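PDB 5JSC: putative acyl-CoA dehydrogenase from Burkholderia xenovorans, which is probably a flavoprotein of the acyl-CoA dehydrogenase family, with flavin-adenine dinucleotide in an assembly of four chains. Local coordinates for residues A67-L70 with K71-V74. Residues are numbered along the deposited sequence; the frame is centred on the assembly and turned at random.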
ATOM      1  N   ALA C  67     -12.277  -2.212 -41.888  1.00 17.34           N
ATOM      2  CA  ALA C  67     -13.330  -1.487 -41.189  1.00 17.60           C
ATOM      3  C   ALA C  67     -12.985  -0.026 -40.930  1.00 18.22           C
ATOM      4  O   ALA C  67     -13.841   0.712 -40.427  1.00 20.24           O
ATOM      5  CB  ALA C  67     -13.654  -2.180 -39.866  1.00 18.18           C
ATOM      6  N   GLY C  68     -11.768   0.410 -41.261  1.00 16.06           N
ATOM      7  CA  GLY C  68     -11.375   1.791 -41.099  1.00 15.53           C
ATOM      8  C   GLY C  68     -10.721   2.135 -39.778  1.00 14.99           C
ATOM      9  O   GLY C  68     -10.360   3.303 -39.570  1.00 16.01           O
ATOM     10  N   TRP C  69     -10.525   1.164 -38.887  1.00 14.08           N
ATOM     11  CA  TRP C  69     -10.069   1.513 -37.546  1.00 13.61           C
ATOM     12  C   TRP C  69      -8.571   1.781 -37.465  1.00 13.23           C
ATOM     13  O   TRP C  69      -8.129   2.407 -36.496  1.00 15.53           O
ATOM     14  CB  TRP C  69     -10.465   0.415 -36.554  1.00 13.27           C
ATOM     15  CG  TRP C  69     -11.961   0.276 -36.460  1.00 14.29           C
ATOM     16  CD1 TRP C  69     -12.701  -0.840 -36.727  1.00 17.15           C
ATOM     17  CD2 TRP C  69     -12.901   1.303 -36.100  1.00 15.22           C
ATOM     18  NE1 TRP C  69     -14.039  -0.572 -36.550  1.00 18.83           N
ATOM     19  CE2 TRP C  69     -14.189   0.734 -36.170  1.00 16.97           C
ATOM     20  CE3 TRP C  69     -12.776   2.649 -35.729  1.00 16.01           C
ATOM     21  CZ2 TRP C  69     -15.347   1.459 -35.877  1.00 16.31           C
ATOM     22  CZ3 TRP C  69     -13.929   3.369 -35.436  1.00 17.73           C
ATOM     23  CH2 TRP C  69     -15.197   2.772 -35.519  1.00 18.04           C
ATOM     24  N   LEU C  70      -7.785   1.345 -38.453  1.00 12.24           N
ATOM     25  CA  LEU C  70      -6.349   1.602 -38.429  1.00 12.13           C
ATOM     26  C   LEU C  70      -5.982   2.988 -38.948  1.00 11.79           C
ATOM     27  O   LEU C  70      -4.820   3.394 -38.826  1.00 13.80           O
ATOM     28  CB  LEU C  70      -5.612   0.533 -39.243  1.00 13.21           C
ATOM     29  CG  LEU C  70      -5.874  -0.912 -38.795  1.00 11.89           C
ATOM     30  CD1 LEU C  70      -5.067  -1.883 -39.652  1.00 13.64           C
ATOM     31  CD2 LEU C  70      -5.562  -1.124 -37.303  1.00 13.19           C
ATOM     32  N   LYS C  71      -6.938   3.730 -39.502  1.00 12.17           N
ATOM     33  CA  LYS C  71      -6.645   5.069 -39.995  1.00 12.67           C
ATOM     34  C   LYS C  71      -6.316   6.039 -38.869  1.00 10.93           C
ATOM     35  O   LYS C  71      -5.637   7.042 -39.111  1.00 11.70           O
ATOM     36  CB  LYS C  71      -7.833   5.603 -40.795  1.00 14.53           C
ATOM     37  CG  LYS C  71      -8.206   4.730 -41.997  1.00 19.08           C
ATOM     38  CD  LYS C  71      -9.390   5.300 -42.789  1.00 22.35           C
ATOM     39  CE  LYS C  71      -9.143   6.720 -43.281  1.00 26.98           C
ATOM     40  NZ  LYS C  71     -10.284   7.219 -44.107  1.00 32.18           N
ATOM     41  N   TYR C  72      -6.783   5.771 -37.649  1.00 12.74           N
ATOM     42  CA  TYR C  72      -6.604   6.733 -36.564  1.00 12.43           C
ATOM     43  C   TYR C  72      -5.176   6.773 -36.042  1.00 11.14           C
ATOM     44  O   TYR C  72      -4.776   7.784 -35.461  1.00 12.95           O
ATOM     45  CB  TYR C  72      -7.582   6.426 -35.423  1.00 13.54           C
ATOM     46  CG  TYR C  72      -8.994   6.723 -35.846  1.00 13.85           C
ATOM     47  CD1 TYR C  72      -9.499   8.016 -35.747  1.00 14.49           C
ATOM     48  CD2 TYR C  72      -9.809   5.732 -36.389  1.00 13.01           C
ATOM     49  CE1 TYR C  72     -10.785   8.313 -36.150  1.00 16.33           C
ATOM     50  CE2 TYR C  72     -11.100   6.028 -36.812  1.00 15.05           C
ATOM     51  CZ  TYR C  72     -11.576   7.320 -36.682  1.00 17.32           C
ATOM     52  OH  TYR C  72     -12.851   7.623 -37.091  1.00 19.85           O
ATOM     53  N   GLY C  73      -4.397   5.712 -36.250  1.00 13.45           N
ATOM     54  CA  GLY C  73      -3.033   5.674 -35.771  1.00 12.35           C
ATOM     55  C   GLY C  73      -2.003   6.178 -36.748  1.00 12.11           C
ATOM     56  O   GLY C  73      -0.810   6.151 -36.432  1.00 13.85           O
ATOM     57  N   VAL C  74      -2.438   6.647 -37.917  1.00 12.21           N
ATOM     58  CA  VAL C  74      -1.568   7.126 -38.990  1.00 11.09           C
ATOM     59  C   VAL C  74      -1.809   8.616 -39.169  1.00 12.44           C
ATOM     60  O   VAL C  74      -2.961   9.059 -39.214  1.00 13.16           O
ATOM     61  CB  VAL C  74      -1.842   6.366 -40.301  1.00 12.84           C
ATOM     62  CG1 VAL C  74      -1.174   7.047 -41.477  1.00 13.64           C
ATOM     63  CG2 VAL C  74      -1.384   4.913 -40.166  1.00 13.41           C
TER
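Trp-69 and Tyr-72 run alongside each other, packed together just after the Schellman motif that closes helix 53-66. Gly-68 is the first residue to leave helical angles there. Its phi is positive, a conformation that glycine, lacking CB, takes up without crowding the carbonyl O of Ala-67. The backbone then coils on through short turns into the loop before helix 88-101, within the N-terminal domain of the acyl-CoA dehydrogenase fold.

The packed side is aromatic. The Tyr-72 ring brings CE2 obliquely to the indole, 3.9 Å from CE3 of Trp-69. In both residues CG lies anti to the carbonyl carbon, chi1 -63° in Trp-69 and -69° in Tyr-72. With the two residues three apart round the turn, this sets the rings next to each other. The carbonyl O of Trp-69 sits in the plane of the tyrosine ring at its edge, nearest to CD2. Around this pair Trp-69 meets Trp-40 of helix 28-44 edge-to-face, and Tyr-72 stacks on His-82. Leu-70 and Val-74 are buried. Leu-70 turns to helix 103-122, while Val-74 also reaches helix 125-136.

The turn itself is held by long backbone bonds. Lys-71 N donates to Gly-68 O at 3.4 Å, and Gly-73 N to Leu-70 O at 3.5 Å. Both are weak bonds, as is that from Val-74 N to Lys-71 O.

Lys-71 marks the solvent side. It is exposed, and its side chain touches the preceding residues mainly through its first carbons. Beyond them the chain bends at chi3, 57°, and NZ heads off from the turn. The aliphatic base stays on the turn, with CG of Lys-71 3.5 Å from the carbonyl O of Gly-68.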